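PDB 1GKR: L-hydantoinase from Arthrobacter aurescens, which hydrolyses the cyclic amide ring of 5-substituted hydantoins, preferring aryl derivatives, at a two-zinc active site, with an enantioselectivity that depends on the substrate. Local coordinates for residues G130-I135 with F170-A175; E219-A224 with E247-A252. All coordinates share one frame; numbering follows the deposited sequence.

Both contacts join helices on the outside of the metal-dependent hydrolase barrel, and each pairs two buried isoleucines on its inner side with a mixed, partly exposed pair farther out. Interaction 1 joins helices 132-140 and 163-176; interaction 2 joins helices 214-231 and 243-254 and lies nearer the zinc ligands His239 and His183. Neither has a hydrogen bond across its segments, but interaction 2 also carries a salt bridge within one helix. Residues of both meet a second subunit, Gln171 by a hydrogen bond to its Gln196. The centres lie about 22 Å apart, yet the two contacts meet: Phe170 CE2 packs 3.7 Å from Ala224 O, where helix 163-176 lies against helix 214-231.

Interaction 1: G130-I135 with F170-A175; sequences GNLPEI and FQEIAA
Glu172 reaches from helix 163-176 toward Leu132 of helix 132-140, and uses the aliphatic part of its chain for the contact. Its CB points toward the other segment and lies 4.2 Å from Leu132 CD1. The next carbon comes closest: Glu172 CG is 3.8 Å from Leu132 CD1, and Leu132 CG is close behind. The chain then bends (chi2 -58°), which turns CD and the carboxylate away from the leucine methyls, so that Glu172 CD is already 5.1 Å from Leu132 CD1. At the tip, OE1 and OE2 both lie beyond contact distance, farther than 4.5 Å from every atom of 130-135. A residue with an oily stem and a charged end suits this partly exposed margin, where Arg136 of helix 132-140 also packs against Glu172.

Leu132 presents its branched end because CG lies opposite the backbone N (chi1 -159°), carrying CD1 to the Glu172 chain; the same side chain touches Glu168, one turn earlier on helix 163-176. Deeper in, Ile135 and Ile173 meet nearly at a right angle. Ile135 CG2 approaches Ile173 CD1 to 4.1 Å, a contact between single methyl groups. Beta-branched, wholly apolar residues fit this buried level: Ile135 also packs on Ile169, and Ile173 on Phe146 of a neighbouring loop.

The contact therefore joins two helices of the barrel's outer layer. With no hydrogen bond or ion pair across it, the pairing rests on van der Waals packing and the exclusion of water, while the carboxylate of Glu172 stays out of the apolar interface.

Interaction 2: E219-A224 with E247-A252; sequences EAIQRA and ELIHQA
Ile221 and Ile249 meet between two neighbouring helices of the TIM-barrel fold, 214-231 and 243-254, which are connected through strand 234-237. The short segments run almost parallel, their axes 10.1 Å apart at an angle of 18°, as expected of successive helices that pack outside a parallel barrel.

Apolar packing forms the inner part. The two isoleucines cross at about a right angle, with Ile221 CG2 placed 3.7 Å from Ile249 CG1 and also near Ile249 CD1. The branch at CB makes this possible: with chi1 of Ile221 at -71°, CG1 sits beside the backbone N and CG2 lies anti to it, which turns CG2 to Ile249. Both side chains also touch Val237 of strand 234-237, so the pair packs where the two helices lie over the strand, with the side chain of Ile221 about 8 Å from that of the zinc ligand His239.

Farther out the packing becomes mixed. Leu248 points toward helix 214-231, and its CG and CD2 meet Gln222, whose chain bends at chi2 and lays the amide end beside the leucine. Glutamine suits a partly exposed place that also packs on Gln222 of a second subunit.

The charged interaction lies within helix 214-231, one turn apart. Arg223 grips Glu219 side-on with two nitrogens, and its NH1 also pairs with Asp163, on helix 163-176. Both carboxylate oxygens use syn lone pairs: Arg223 NH2 is 2.8 Å from Glu219 OE1 (164°), and Arg223 NE is 2.9 Å from Glu219 OE2.

Interaction 1: G130-I135 with F170-A175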
ATOM      1  N   GLY A 130     -34.721  11.767   4.470  1.00 19.84           N
ATOM      2  CA  GLY A 130     -35.676  12.850   4.472  1.00 17.64           C
ATOM      3  C   GLY A 130     -35.673  13.852   5.603  1.00 20.54           C
ATOM      4  O   GLY A 130     -36.503  14.759   5.587  1.00 23.95           O
ATOM      5  N   ASN A 131     -34.777  13.738   6.580  1.00 20.35           N
ATOM      6  CA  ASN A 131     -34.806  14.712   7.672  1.00 19.30           C
ATOM      7  C   ASN A 131     -33.610  15.641   7.667  1.00 20.04           C
ATOM      8  O   ASN A 131     -33.317  16.308   8.658  1.00 18.61           O
ATOM      9  CB  ASN A 131     -34.927  13.994   9.028  1.00 19.69           C
ATOM     10  CG  ASN A 131     -33.591  13.555   9.599  1.00 16.79           C
ATOM     11  OD1 ASN A 131     -32.752  13.015   8.891  1.00 15.65           O
ATOM     12  ND2 ASN A 131     -33.404  13.770  10.898  1.00 14.23           N
ATOM     13  N   LEU A 132     -32.947  15.714   6.521  1.00 21.69           N
ATOM     14  CA  LEU A 132     -31.752  16.535   6.372  1.00 23.97           C
ATOM     15  C   LEU A 132     -31.774  17.906   7.063  1.00 25.63           C
ATOM     16  O   LEU A 132     -30.842  18.263   7.781  1.00 27.57           O
ATOM     17  CB  LEU A 132     -31.431  16.696   4.887  1.00 21.02           C
ATOM     18  CG  LEU A 132     -29.991  17.075   4.571  1.00 18.97           C
ATOM     19  CD1 LEU A 132     -29.040  16.174   5.320  1.00 20.57           C
ATOM     20  CD2 LEU A 132     -29.763  16.929   3.085  1.00 21.81           C
ATOM     21  N   PRO A 133     -32.836  18.693   6.865  1.00 27.56           N
ATOM     22  CA  PRO A 133     -32.893  20.013   7.507  1.00 26.51           C
ATOM     23  C   PRO A 133     -33.029  20.029   9.023  1.00 25.71           C
ATOM     24  O   PRO A 133     -32.777  21.055   9.651  1.00 26.41           O
ATOM     25  CB  PRO A 133     -34.073  20.683   6.813  1.00 26.05           C
ATOM     26  CG  PRO A 133     -34.947  19.526   6.451  1.00 28.64           C
ATOM     27  CD  PRO A 133     -33.964  18.510   5.937  1.00 26.87           C
ATOM     28  N   GLU A 134     -33.426  18.908   9.616  1.00 24.12           N
ATOM     29  CA  GLU A 134     -33.564  18.852  11.069  1.00 24.92           C
ATOM     30  C   GLU A 134     -32.195  18.792  11.748  1.00 25.35           C
ATOM     31  O   GLU A 134     -32.044  19.192  12.908  1.00 26.13           O
ATOM     32  CB  GLU A 134     -34.376  17.625  11.494  1.00 26.15           C
ATOM     33  CG  GLU A 134     -35.838  17.681  11.135  1.00 27.66           C
ATOM     34  CD  GLU A 134     -36.534  18.906  11.699  1.00 30.46           C
ATOM     35  OE1 GLU A 134     -36.495  19.126  12.936  1.00 32.09           O
ATOM     36  OE2 GLU A 134     -37.129  19.651  10.897  1.00 30.00           O
ATOM     37  N   ILE A 135     -31.203  18.282  11.025  1.00 23.57           N
ATOM     38  CA  ILE A 135     -29.857  18.151  11.562  1.00 22.59           C
ATOM     39  C   ILE A 135     -29.287  19.468  12.055  1.00 24.72           C
ATOM     40  O   ILE A 135     -28.771  19.549  13.167  1.00 26.40           O
ATOM     41  CB  ILE A 135     -28.916  17.538  10.522  1.00 20.12           C
ATOM     42  CG1 ILE A 135     -29.243  16.048  10.387  1.00 17.66           C
ATOM     43  CG2 ILE A 135     -27.458  17.757  10.929  1.00 17.10           C
ATOM     44  CD1 ILE A 135     -28.575  15.370   9.242  1.00 16.58           C
ATOM     45  N   PHE A 170     -23.295  13.525   5.376  1.00 12.27           N
ATOM     46  CA  PHE A 170     -21.882  13.790   5.638  1.00 12.79           C
ATOM     47  C   PHE A 170     -21.576  15.254   5.361  1.00 16.89           C
ATOM     48  O   PHE A 170     -20.881  15.910   6.145  1.00 17.21           O
ATOM     49  CB  PHE A 170     -20.993  12.925   4.755  1.00 15.37           C
ATOM     50  CG  PHE A 170     -20.725  11.543   5.305  1.00 14.43           C
ATOM     51  CD1 PHE A 170     -21.491  11.018   6.339  1.00 16.22           C
ATOM     52  CD2 PHE A 170     -19.725  10.753   4.753  1.00 11.62           C
ATOM     53  CE1 PHE A 170     -21.262   9.722   6.807  1.00 14.79           C
ATOM     54  CE2 PHE A 170     -19.491   9.466   5.215  1.00 12.43           C
ATOM     55  CZ  PHE A 170     -20.264   8.950   6.245  1.00 13.86           C
ATOM     56  N   GLN A 171     -22.092  15.778   4.252  1.00 16.70           N
ATOM     57  CA  GLN A 171     -21.853  17.181   3.939  1.00 16.00           C
ATOM     58  C   GLN A 171     -22.468  18.100   4.980  1.00 16.18           C
ATOM     59  O   GLN A 171     -21.825  19.063   5.395  1.00 19.77           O
ATOM     60  CB  GLN A 171     -22.400  17.535   2.572  1.00 16.33           C
ATOM     61  CG  GLN A 171     -21.769  16.751   1.462  1.00 23.30           C
ATOM     62  CD  GLN A 171     -22.339  17.120   0.115  1.00 29.61           C
ATOM     63  OE1 GLN A 171     -23.562  17.209  -0.061  1.00 33.26           O
ATOM     64  NE2 GLN A 171     -21.457  17.331  -0.854  1.00 34.12           N
ATOM     65  N   GLU A 172     -23.699  17.836   5.411  1.00 14.24           N
ATOM     66  CA  GLU A 172     -24.282  18.708   6.427  1.00 16.69           C
ATOM     67  C   GLU A 172     -23.439  18.666   7.697  1.00 16.89           C
ATOM     68  O   GLU A 172     -23.114  19.709   8.258  1.00 17.20           O
ATOM     69  CB  GLU A 172     -25.718  18.311   6.769  1.00 19.79           C
ATOM     70  CG  GLU A 172     -26.794  19.128   6.058  1.00 30.33           C
ATOM     71  CD  GLU A 172     -26.705  20.628   6.332  1.00 33.83           C
ATOM     72  OE1 GLU A 172     -26.730  21.038   7.513  1.00 35.68           O
ATOM     73  OE2 GLU A 172     -26.616  21.400   5.353  1.00 37.47           O
ATOM     74  N   ILE A 173     -23.087  17.459   8.142  1.00 16.06           N
ATOM     75  CA  ILE A 173     -22.283  17.283   9.347  1.00 15.97           C
ATOM     76  C   ILE A 173     -20.973  18.057   9.271  1.00 16.69           C
ATOM     77  O   ILE A 173     -20.544  18.665  10.257  1.00 17.41           O
ATOM     78  CB  ILE A 173     -21.947  15.797   9.599  1.00 15.94           C
ATOM     79  CG1 ILE A 173     -23.226  15.010   9.878  1.00 16.41           C
ATOM     80  CG2 ILE A 173     -21.007  15.676  10.775  1.00 11.08           C
ATOM     81  CD1 ILE A 173     -24.012  15.529  11.070  1.00 17.51           C
ATOM     82  N   ALA A 174     -20.335  18.034   8.106  1.00 15.09           N
ATOM     83  CA  ALA A 174     -19.076  18.739   7.937  1.00 15.85           C
ATOM     84  C   ALA A 174     -19.285  20.228   8.078  1.00 17.60           C
ATOM     85  O   ALA A 174     -18.489  20.915   8.712  1.00 20.69           O
ATOM     86  CB  ALA A 174     -18.481  18.437   6.588  1.00 14.74           C
ATOM     87  N   ALA A 175     -20.365  20.722   7.487  1.00 18.75           N
ATOM     88  CA  ALA A 175     -20.679  22.141   7.531  1.00 20.99           C
ATOM     89  C   ALA A 175     -21.050  22.641   8.929  1.00 23.42           C
ATOM     90  O   ALA A 175     -20.879  23.815   9.226  1.00 26.00           O
ATOM     91  CB  ALA A 175     -21.798  22.441   6.562  1.00 19.61           C
TER

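Interaction 2: E219-A224 with E247-A252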
ATOM      1  N   GLU A 219     -16.807  -4.122   3.762  1.00 10.67           N
ATOM      2  CA  GLU A 219     -17.122  -3.400   2.540  1.00  9.92           C
ATOM      3  C   GLU A 219     -17.797  -2.084   2.939  1.00 10.49           C
ATOM      4  O   GLU A 219     -17.494  -1.021   2.393  1.00 10.20           O
ATOM      5  CB  GLU A 219     -18.054  -4.234   1.663  1.00 11.10           C
ATOM      6  CG  GLU A 219     -18.468  -3.576   0.352  1.00 13.93           C
ATOM      7  CD  GLU A 219     -19.542  -2.502   0.529  1.00 21.14           C
ATOM      8  OE1 GLU A 219     -20.501  -2.757   1.291  1.00 21.24           O
ATOM      9  OE2 GLU A 219     -19.441  -1.414  -0.099  1.00 22.83           O
ATOM     10  N   ALA A 220     -18.707  -2.156   3.904  1.00  9.64           N
ATOM     11  CA  ALA A 220     -19.414  -0.968   4.353  1.00  9.86           C
ATOM     12  C   ALA A 220     -18.432   0.028   4.965  1.00 12.53           C
ATOM     13  O   ALA A 220     -18.552   1.246   4.773  1.00 12.18           O
ATOM     14  CB  ALA A 220     -20.481  -1.345   5.363  1.00  6.61           C
ATOM     15  N   ILE A 221     -17.455  -0.483   5.705  1.00 11.28           N
ATOM     16  CA  ILE A 221     -16.482   0.405   6.311  1.00 11.76           C
ATOM     17  C   ILE A 221     -15.726   1.119   5.186  1.00 12.45           C
ATOM     18  O   ILE A 221     -15.543   2.343   5.209  1.00 11.00           O
ATOM     19  CB  ILE A 221     -15.520  -0.388   7.212  1.00 10.08           C
ATOM     20  CG1 ILE A 221     -16.263  -0.852   8.466  1.00 11.37           C
ATOM     21  CG2 ILE A 221     -14.338   0.464   7.592  1.00  9.27           C
ATOM     22  CD1 ILE A 221     -15.461  -1.811   9.360  1.00  7.95           C
ATOM     23  N   GLN A 222     -15.316   0.343   4.188  1.00 14.14           N
ATOM     24  CA  GLN A 222     -14.582   0.863   3.038  1.00 17.25           C
ATOM     25  C   GLN A 222     -15.380   1.958   2.333  1.00 15.92           C
ATOM     26  O   GLN A 222     -14.837   2.988   1.945  1.00 15.56           O
ATOM     27  CB  GLN A 222     -14.315  -0.273   2.071  1.00 22.90           C
ATOM     28  CG  GLN A 222     -13.311   0.022   0.983  1.00 36.53           C
ATOM     29  CD  GLN A 222     -12.171  -0.999   1.001  1.00 45.65           C
ATOM     30  OE1 GLN A 222     -11.372  -1.080   0.063  1.00 50.03           O
ATOM     31  NE2 GLN A 222     -12.093  -1.787   2.082  1.00 46.40           N
ATOM     32  N   ARG A 223     -16.678   1.714   2.176  1.00 13.43           N
ATOM     33  CA  ARG A 223     -17.583   2.654   1.530  1.00  9.52           C
ATOM     34  C   ARG A 223     -17.735   3.958   2.326  1.00  9.25           C
ATOM     35  O   ARG A 223     -17.675   5.053   1.763  1.00  9.95           O
ATOM     36  CB  ARG A 223     -18.950   2.002   1.359  1.00  9.70           C
ATOM     37  CG  ARG A 223     -19.675   2.445   0.114  1.00 11.67           C
ATOM     38  CD  ARG A 223     -21.099   1.987   0.097  1.00 12.37           C
ATOM     39  NE  ARG A 223     -21.287   0.678   0.708  1.00 14.04           N
ATOM     40  CZ  ARG A 223     -22.410   0.330   1.327  1.00 14.10           C
ATOM     41  NH1 ARG A 223     -23.413   1.198   1.398  1.00 13.54           N
ATOM     42  NH2 ARG A 223     -22.528  -0.864   1.890  1.00 14.03           N
ATOM     43  N   ALA A 224     -17.947   3.837   3.632  1.00  6.44           N
ATOM     44  CA  ALA A 224     -18.094   5.012   4.477  1.00  8.25           C
ATOM     45  C   ALA A 224     -16.817   5.822   4.392  1.00 10.86           C
ATOM     46  O   ALA A 224     -16.855   7.048   4.276  1.00 13.95           O
ATOM     47  CB  ALA A 224     -18.342   4.602   5.903  1.00  6.63           C
ATOM     48  N   GLU A 247      -7.986  -2.232  10.997  1.00 16.23           N
ATOM     49  CA  GLU A 247      -6.857  -1.820  10.183  1.00 18.09           C
ATOM     50  C   GLU A 247      -7.251  -0.856   9.053  1.00 16.69           C
ATOM     51  O   GLU A 247      -6.586   0.164   8.845  1.00 17.17           O
ATOM     52  CB  GLU A 247      -6.126  -3.051   9.645  1.00 21.31           C
ATOM     53  CG  GLU A 247      -4.669  -3.142  10.125  1.00 30.04           C
ATOM     54  CD  GLU A 247      -4.324  -4.496  10.745  1.00 38.68           C
ATOM     55  OE1 GLU A 247      -4.481  -5.530  10.047  1.00 42.52           O
ATOM     56  OE2 GLU A 247      -3.890  -4.527  11.926  1.00 39.69           O
ATOM     57  N   LEU A 248      -8.331  -1.163   8.340  1.00 15.52           N
ATOM     58  CA  LEU A 248      -8.804  -0.309   7.253  1.00 12.70           C
ATOM     59  C   LEU A 248      -8.988   1.127   7.728  1.00 12.52           C
ATOM     60  O   LEU A 248      -8.555   2.070   7.067  1.00 10.47           O
ATOM     61  CB  LEU A 248     -10.133  -0.838   6.718  1.00 15.91           C
ATOM     62  CG  LEU A 248     -10.186  -1.578   5.371  1.00 18.57           C
ATOM     63  CD1 LEU A 248      -8.918  -2.364   5.134  1.00 20.16           C
ATOM     64  CD2 LEU A 248     -11.393  -2.513   5.372  1.00 17.93           C
ATOM     65  N   ILE A 249      -9.632   1.287   8.878  1.00 11.42           N
ATOM     66  CA  ILE A 249      -9.881   2.611   9.433  1.00 11.04           C
ATOM     67  C   ILE A 249      -8.581   3.251   9.885  1.00 12.31           C
ATOM     68  O   ILE A 249      -8.317   4.426   9.597  1.00 12.09           O
ATOM     69  CB  ILE A 249     -10.856   2.543  10.634  1.00  9.79           C
ATOM     70  CG1 ILE A 249     -12.220   2.064  10.153  1.00  9.85           C
ATOM     71  CG2 ILE A 249     -10.999   3.898  11.282  1.00  2.40           C
ATOM     72  CD1 ILE A 249     -13.164   1.747  11.264  1.00 14.97           C
ATOM     73  N   HIS A 250      -7.772   2.478  10.601  1.00 12.49           N
ATOM     74  CA  HIS A 250      -6.497   2.986  11.080  1.00 13.21           C
ATOM     75  C   HIS A 250      -5.648   3.503   9.914  1.00 13.46           C
ATOM     76  O   HIS A 250      -5.114   4.613   9.955  1.00 12.33           O
ATOM     77  CB  HIS A 250      -5.731   1.897  11.818  1.00 11.56           C
ATOM     78  CG  HIS A 250      -4.543   2.417  12.552  1.00 17.84           C
ATOM     79  ND1 HIS A 250      -4.637   3.433  13.482  1.00 19.59           N
ATOM     80  CD2 HIS A 250      -3.227   2.114  12.454  1.00 18.55           C
ATOM     81  CE1 HIS A 250      -3.427   3.736  13.920  1.00 18.28           C
ATOM     82  NE2 HIS A 250      -2.555   2.952  13.312  1.00 20.81           N
ATOM     83  N   GLN A 251      -5.537   2.687   8.873  1.00 12.61           N
ATOM     84  CA  GLN A 251      -4.775   3.063   7.704  1.00 13.83           C
ATOM     85  C   GLN A 251      -5.270   4.395   7.151  1.00 13.10           C
ATOM     86  O   GLN A 251      -4.483   5.287   6.845  1.00 12.62           O
ATOM     87  CB  GLN A 251      -4.888   1.977   6.642  1.00 16.89           C
ATOM     88  CG  GLN A 251      -4.191   2.339   5.341  1.00 31.76           C
ATOM     89  CD  GLN A 251      -2.701   2.637   5.531  1.00 38.79           C
ATOM     90  OE1 GLN A 251      -1.926   1.755   5.922  1.00 41.64           O
ATOM     91  NE2 GLN A 251      -2.294   3.883   5.256  1.00 37.83           N
ATOM     92  N   ALA A 252      -6.586   4.532   7.039  1.00 13.99           N
ATOM     93  CA  ALA A 252      -7.160   5.754   6.511  1.00 12.13           C
ATOM     94  C   ALA A 252      -6.924   6.949   7.416  1.00 11.75           C
ATOM     95  O   ALA A 252      -6.633   8.034   6.924  1.00  9.66           O
ATOM     96  CB  ALA A 252      -8.651   5.576   6.256  1.00  9.07           C
TER